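Local coordinates for protein ricin B-related lectin (Polyporus squamosus, PDB 5MUA) that binds galactose through a beta-trefoil lectin module and carries a papain-like cysteine protease module with calcium-dependent activation, at residues Phe206-Ala218 with Leu238-Asn251. Residues are numbered along the deposited sequence; the frame is centred on the assembly and turned at random.
With CA (calcium ion), chain H; CA (calcium ion), chain I; E64 (N-[N-[1-hydroxycarboxyethyl-carbonyl]leucylamino-butyl]-guanidine), chain K.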
loop_
_atom_site.group_PDB
_atom_site.type_symbol
_atom_site.label_atom_id
_atom_site.label_comp_id
_atom_site.label_asym_id
_atom_site.label_seq_id
_atom_site.Cartn_x
_atom_site.Cartn_y
_atom_site.Cartn_z
ATOM N N PHE B 206 -0.799 10.739 -8.575
ATOM C CA PHE B 206 0.220 10.328 -7.622
ATOM C C PHE B 206 0.561 11.462 -6.664
ATOM O O PHE B 206 1.574 12.110 -6.736
ATOM C CB PHE B 206 1.455 9.762 -8.302
ATOM C CG PHE B 206 2.124 8.740 -7.445
ATOM C CD1 PHE B 206 1.667 7.415 -7.442
ATOM C CD2 PHE B 206 3.154 9.097 -6.626
ATOM C CE1 PHE B 206 2.231 6.430 -6.650
ATOM C CE2 PHE B 206 3.711 8.114 -5.784
ATOM C CZ PHE B 206 3.266 6.803 -5.802
ATOM N N ASP B 207 -0.343 11.642 -5.710
ATOM C CA ASP B 207 -0.359 12.702 -4.741
ATOM C C ASP B 207 -0.263 12.132 -3.285
ATOM O O ASP B 207 0.132 10.965 -3.118
ATOM C CB ASP B 207 -1.404 13.754 -5.023
ATOM C CG ASP B 207 -2.835 13.218 -5.002
ATOM O OD1 ASP B 207 -2.991 11.954 -4.904
ATOM O OD2 ASP B 207 -3.761 14.074 -4.936
ATOM N N CYS B 208 -0.516 12.949 -2.256
ATOM C CA CYS B 208 -0.095 12.544 -0.910
ATOM C C CYS B 208 -0.722 11.194 -0.548
ATOM O O CYS B 208 -0.043 10.341 0.049
ATOM C CB CYS B 208 -0.489 13.537 0.117
ATOM S SG CYS B 208 -2.231 14.006 0.267
ATOM N N ASP B 209 -1.980 10.970 -0.913
ATOM C CA ASP B 209 -2.568 9.710 -0.606
ATOM C C ASP B 209 -1.771 8.544 -1.177
ATOM O O ASP B 209 -1.666 7.491 -0.529
ATOM C CB ASP B 209 -4.055 9.632 -0.952
ATOM C CG ASP B 209 -4.357 9.823 -2.458
ATOM O OD1 ASP B 209 -4.313 8.826 -3.212
ATOM O OD2 ASP B 209 -4.573 11.007 -2.833
ATOM N N ASP B 210 -1.230 8.698 -2.362
ATOM C CA ASP B 210 -0.525 7.617 -3.028
ATOM C C ASP B 210 0.850 7.386 -2.372
ATOM O O ASP B 210 1.232 6.278 -2.122
ATOM C CB ASP B 210 -0.404 7.906 -4.511
ATOM C CG ASP B 210 -1.759 8.034 -5.142
ATOM O OD1 ASP B 210 -2.442 6.988 -5.213
ATOM O OD2 ASP B 210 -2.155 9.183 -5.419
ATOM N N PHE B 211 1.562 8.482 -2.084
ATOM C CA PHE B 211 2.831 8.367 -1.380
ATOM C C PHE B 211 2.633 7.635 -0.076
ATOM O O PHE B 211 3.434 6.723 0.199
ATOM C CB PHE B 211 3.451 9.726 -1.110
ATOM C CG PHE B 211 4.100 10.346 -2.329
ATOM C CD1 PHE B 211 5.419 10.062 -2.654
ATOM C CD2 PHE B 211 3.362 11.168 -3.186
ATOM C CE1 PHE B 211 6.001 10.577 -3.784
ATOM C CE2 PHE B 211 3.944 11.718 -4.315
ATOM C CZ PHE B 211 5.272 11.391 -4.629
ATOM N N ALA B 212 1.619 8.005 0.715
ATOM C CA ALA B 212 1.438 7.416 2.020
ATOM C C ALA B 212 0.995 5.926 1.963
ATOM O O ALA B 212 1.436 5.057 2.717
ATOM C CB ALA B 212 0.520 8.266 2.888
ATOM N N THR B 213 0.119 5.657 1.018
ATOM C CA THR B 213 -0.381 4.281 0.856
ATOM C C THR B 213 0.692 3.389 0.290
ATOM O O THR B 213 0.831 2.259 0.737
ATOM C CB THR B 213 -1.638 4.267 -0.047
ATOM O OG1 THR B 213 -2.649 4.953 0.631
ATOM C CG2 THR B 213 -2.149 2.816 -0.293
ATOM N N VAL B 214 1.420 3.837 -0.733
ATOM C CA VAL B 214 2.439 3.056 -1.356
ATOM C C VAL B 214 3.570 2.800 -0.317
ATOM O O VAL B 214 4.065 1.680 -0.256
ATOM C CB VAL B 214 2.991 3.679 -2.669
ATOM C CG1 VAL B 214 4.231 2.958 -3.171
ATOM C CG2 VAL B 214 1.908 3.619 -3.745
ATOM N N PHE B 215 3.969 3.829 0.427
ATOM C CA PHE B 215 5.025 3.614 1.440
ATOM C C PHE B 215 4.598 2.546 2.457
ATOM O O PHE B 215 5.427 1.643 2.776
ATOM C CB PHE B 215 5.502 4.905 2.113
ATOM C CG PHE B 215 6.645 4.678 3.060
ATOM C CD1 PHE B 215 7.800 4.088 2.588
ATOM C CD2 PHE B 215 6.532 5.004 4.403
ATOM C CE1 PHE B 215 8.869 3.821 3.449
ATOM C CE2 PHE B 215 7.568 4.713 5.272
ATOM C CZ PHE B 215 8.742 4.187 4.758
ATOM N N LYS B 216 3.355 2.632 2.916
ATOM C CA LYS B 216 2.816 1.642 3.813
ATOM C C LYS B 216 2.924 0.234 3.281
ATOM O O LYS B 216 3.303 -0.747 4.015
ATOM C CB LYS B 216 1.445 2.008 4.348
ATOM C CG LYS B 216 0.863 0.980 5.285
ATOM C CD LYS B 216 -0.357 1.450 6.050
ATOM C CE LYS B 216 -0.972 0.253 6.783
ATOM N NZ LYS B 216 -0.030 -0.373 7.754
ATOM N N GLY B 217 2.593 0.100 2.008
ATOM C CA GLY B 217 2.823 -1.193 1.344
ATOM C C GLY B 217 4.265 -1.612 1.184
ATOM O O GLY B 217 4.624 -2.851 1.304
ATOM N N ALA B 218 5.133 -0.635 0.933
ATOM C CA ALA B 218 6.582 -0.911 0.876
ATOM C C ALA B 218 7.108 -1.530 2.184
ATOM O O ALA B 218 7.921 -2.426 2.157
ATOM C CB ALA B 218 7.376 0.348 0.520
ATOM N N LEU B 238 -0.779 4.826 8.626
ATOM C CA LEU B 238 -1.338 5.759 7.620
ATOM C C LEU B 238 -2.250 6.733 8.356
ATOM O O LEU B 238 -3.030 6.298 9.238
ATOM C CB LEU B 238 -2.119 5.014 6.551
ATOM C CG LEU B 238 -2.856 5.845 5.489
ATOM C CD1 LEU B 238 -1.844 6.671 4.705
ATOM C CD2 LEU B 238 -3.523 4.908 4.529
ATOM N N MET B 239 -2.129 8.040 8.046
ATOM C CA MET B 239 -3.031 9.030 8.600
ATOM C C MET B 239 -3.491 9.968 7.452
ATOM O O MET B 239 -2.751 10.236 6.560
ATOM C CB MET B 239 -2.321 9.891 9.686
ATOM C CG MET B 239 -2.793 9.571 11.052
ATOM S SD MET B 239 -1.769 10.558 12.145
ATOM C CE MET B 239 -2.154 9.534 13.556
ATOM N N PHE B 240 -4.753 10.344 7.477
ATOM C CA PHE B 240 -5.282 11.483 6.737
ATOM C C PHE B 240 -5.629 12.521 7.797
ATOM O O PHE B 240 -6.338 12.241 8.800
ATOM C CB PHE B 240 -6.586 11.117 6.008
ATOM C CG PHE B 240 -6.442 10.223 4.823
ATOM C CD1 PHE B 240 -5.234 9.677 4.393
ATOM C CD2 PHE B 240 -7.588 9.993 4.047
ATOM C CE1 PHE B 240 -5.166 8.879 3.278
ATOM C CE2 PHE B 240 -7.519 9.194 2.901
ATOM C CZ PHE B 240 -6.305 8.633 2.535
ATOM N N GLY B 241 -5.143 13.729 7.584
ATOM C CA GLY B 241 -5.458 14.820 8.487
ATOM C C GLY B 241 -5.628 16.135 7.752
ATOM O O GLY B 241 -5.424 16.214 6.538
ATOM N N SER B 242 -6.013 17.143 8.518
ATOM C CA SER B 242 -6.261 18.436 7.949
ATOM C C SER B 242 -5.936 19.537 8.878
ATOM O O SER B 242 -5.877 19.384 10.108
ATOM C CB SER B 242 -7.712 18.552 7.525
ATOM O OG SER B 242 -8.590 18.361 8.608
ATOM N N LYS B 243 -5.819 20.706 8.280
ATOM C CA LYS B 243 -5.911 21.917 9.100
ATOM C C LYS B 243 -6.670 22.951 8.306
ATOM O O LYS B 243 -7.105 22.669 7.202
ATOM C CB LYS B 243 -4.519 22.360 9.455
ATOM C CG LYS B 243 -3.566 22.254 8.334
ATOM C CD LYS B 243 -2.216 22.650 8.769
ATOM C CE LYS B 243 -1.259 22.619 7.592
ATOM N NZ LYS B 243 0.097 23.025 8.030
ATOM N N SER B 244 -6.775 24.167 8.823
ATOM C CA SER B 244 -7.538 25.207 8.071
ATOM C C SER B 244 -7.042 25.425 6.615
ATOM O O SER B 244 -7.850 25.729 5.730
ATOM C CB SER B 244 -7.641 26.513 8.861
ATOM O OG SER B 244 -6.384 27.175 8.840
ATOM N N SER B 245 -5.763 25.236 6.349
ATOM C CA SER B 245 -5.217 25.451 5.020
ATOM C C SER B 245 -5.218 24.287 3.996
ATOM O O SER B 245 -4.824 24.505 2.846
ATOM C CB SER B 245 -3.836 25.960 5.207
ATOM O OG SER B 245 -3.112 24.962 5.850
ATOM N N GLY B 246 -5.655 23.069 4.401
ATOM C CA GLY B 246 -5.917 21.946 3.480
ATOM C C GLY B 246 -5.658 20.606 4.205
ATOM O O GLY B 246 -5.401 20.563 5.425
ATOM N N ALA B 247 -5.712 19.532 3.448
ATOM C CA ALA B 247 -5.672 18.183 3.984
ATOM C C ALA B 247 -4.524 17.407 3.411
ATOM O O ALA B 247 -4.128 17.635 2.246
ATOM C CB ALA B 247 -6.982 17.481 3.749
ATOM N N HIS B 248 -4.007 16.420 4.187
ATOM C CA HIS B 248 -2.755 15.759 3.757
ATOM C C HIS B 248 -2.735 14.375 4.314
ATOM O O HIS B 248 -3.254 14.167 5.407
ATOM C CB HIS B 248 -1.523 16.560 4.317
ATOM C CG HIS B 248 -0.181 16.169 3.767
ATOM N ND1 HIS B 248 0.208 16.330 2.453
ATOM C CD2 HIS B 248 0.895 15.674 4.390
ATOM C CE1 HIS B 248 1.440 15.912 2.285
ATOM N NE2 HIS B 248 1.876 15.490 3.455
ATOM N N ALA B 249 -2.101 13.479 3.547
ATOM C CA ALA B 249 -1.851 12.107 3.919
ATOM C C ALA B 249 -0.401 11.901 4.216
ATOM O O ALA B 249 0.448 12.393 3.503
ATOM C CB ALA B 249 -2.283 11.107 2.827
ATOM N N TYR B 250 -0.125 11.113 5.266
ATOM C CA TYR B 250 1.260 10.950 5.753
ATOM C C TYR B 250 1.292 9.699 6.593
ATOM O O TYR B 250 0.246 9.004 6.789
ATOM C CB TYR B 250 1.749 12.194 6.598
ATOM C CG TYR B 250 0.711 12.713 7.558
ATOM C CD1 TYR B 250 -0.372 13.488 7.105
ATOM C CD2 TYR B 250 0.747 12.406 8.904
ATOM C CE1 TYR B 250 -1.379 13.924 7.963
ATOM C CE2 TYR B 250 -0.259 12.834 9.790
ATOM C CZ TYR B 250 -1.310 13.612 9.335
ATOM O OH TYR B 250 -2.290 14.030 10.195
ATOM N N ASN B 251 2.486 9.341 6.997
ATOM C CA ASN B 251 2.669 8.106 7.760
ATOM C C ASN B 251 3.077 8.426 9.219
ATOM O O ASN B 251 3.392 9.557 9.568
ATOM C CB ASN B 251 3.723 7.234 7.090
ATOM C CG ASN B 251 3.318 6.804 5.678
ATOM O OD1 ASN B 251 3.846 7.289 4.681
ATOM N ND2 ASN B 251 2.386 5.891 5.612
HETATM CA CA CA H . -4.391 10.102 -5.277
HETATM CA CA CA I . -5.562 12.949 -3.656
HETATM C C1 E64 K . -1.169 16.248 -0.999
HETATM O O1 E64 K . -0.720 15.860 -2.075
HETATM O O2 E64 K . -0.554 17.044 -0.219
HETATM C C2 E64 K . -2.439 15.676 -0.516
HETATM C C3 E64 K . -3.456 15.641 -1.659
HETATM O O3 E64 K . -3.696 17.036 -1.754
HETATM C C4 E64 K . -4.708 14.927 -1.302
HETATM O O4 E64 K . -4.905 13.808 -1.649
HETATM N N1 E64 K . -5.540 15.525 -0.512
HETATM C C6 E64 K . -6.809 14.978 -0.055
HETATM C C7 E64 K . -6.945 14.474 1.369
HETATM C C8 E64 K . -5.852 13.509 1.805
HETATM C C9 E64 K . -6.067 12.143 1.150
HETATM C C10 E64 K . -5.920 13.405 3.268
HETATM C C11 E64 K . -8.052 15.664 -0.578
HETATM O O5 E64 K . -8.419 16.645 0.049
HETATM N N2 E64 K . -8.695 15.239 -1.637
HETATM C C12 E64 K . -10.019 15.736 -2.063
HETATM C C13 E64 K . -11.033 14.599 -2.027
HETATM C C14 E64 K . -12.429 14.937 -2.608
HETATM C C15 E64 K . -13.512 14.701 -1.556
HETATM N N3 E64 K . -14.813 14.628 -2.231
HETATM C C16 E64 K . -15.961 14.290 -1.671
HETATM N N4 E64 K . -16.060 14.132 -0.336
HETATM N N5 E64 K . -17.040 14.049 -2.485
HETATM O O HOH W 1 -4.758 7.792 -6.137
HETATM O O HOH W 2 -6.652 15.199 -4.079
#
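Cys208, in the first turn of helix 208-218, turns its side chain toward His248 and Ala249 on strand 246-251, the Cys-His pairing of a papain-like active site. Its SG sits between the backbone N and the carbonyl carbon (chi1 56°), where it is bonded covalently to C2 of the inhibitor E64 and passes 3.9 Å from Ala249 CB. The inhibitor carboxylate is gripped from both segments: Cys208 N donates to E64 O1, while His248 ND1 reaches E64 O2 (2.9 Å) at the edge of the imidazole ring. NE2 of the same ring is hydrogen-bonded to Glu266 OE2, so both nitrogens are engaged and the ring's rotation is held. Phe240 lies flat under the leucyl branch of E64, with C9 3.6 Å above the ring centre. Beside the cysteine, the carboxylates of Asp207 and Asp209 each bind both calcium ions; Asp210 OD2 binds the calcium of chain H, and E64 O4 binds that of chain I at 2.3 Å.

Further along, Ala212 lets the helix come close to Ala249 and Leu238: its CB rests 4.0 Å from Ala249 CB and presses tightly on Leu238 CD1 (3.4 Å). Asn251 ND2 gives an almost straight bond to Ala212 O (3.2 Å, 174°), in the plane of its own amide, and this oxygen takes Lys216 N from the opposite face; ND2 also bonds Gly237 O. Asn251 OD1 is buried without a polar partner, at the edge of the Phe215 ring, whose plane is steeply turned from the amide.

Helix 208-218 runs along the hairpin made by strands 238-243 and 246-251, nearly parallel to the second (16°). Strand 280-285 flanks the hairpin, helix 184-194 packs on Phe215, and Glu204 O joins Ser175 and Asp176 of the second subunit in binding the calcium ions.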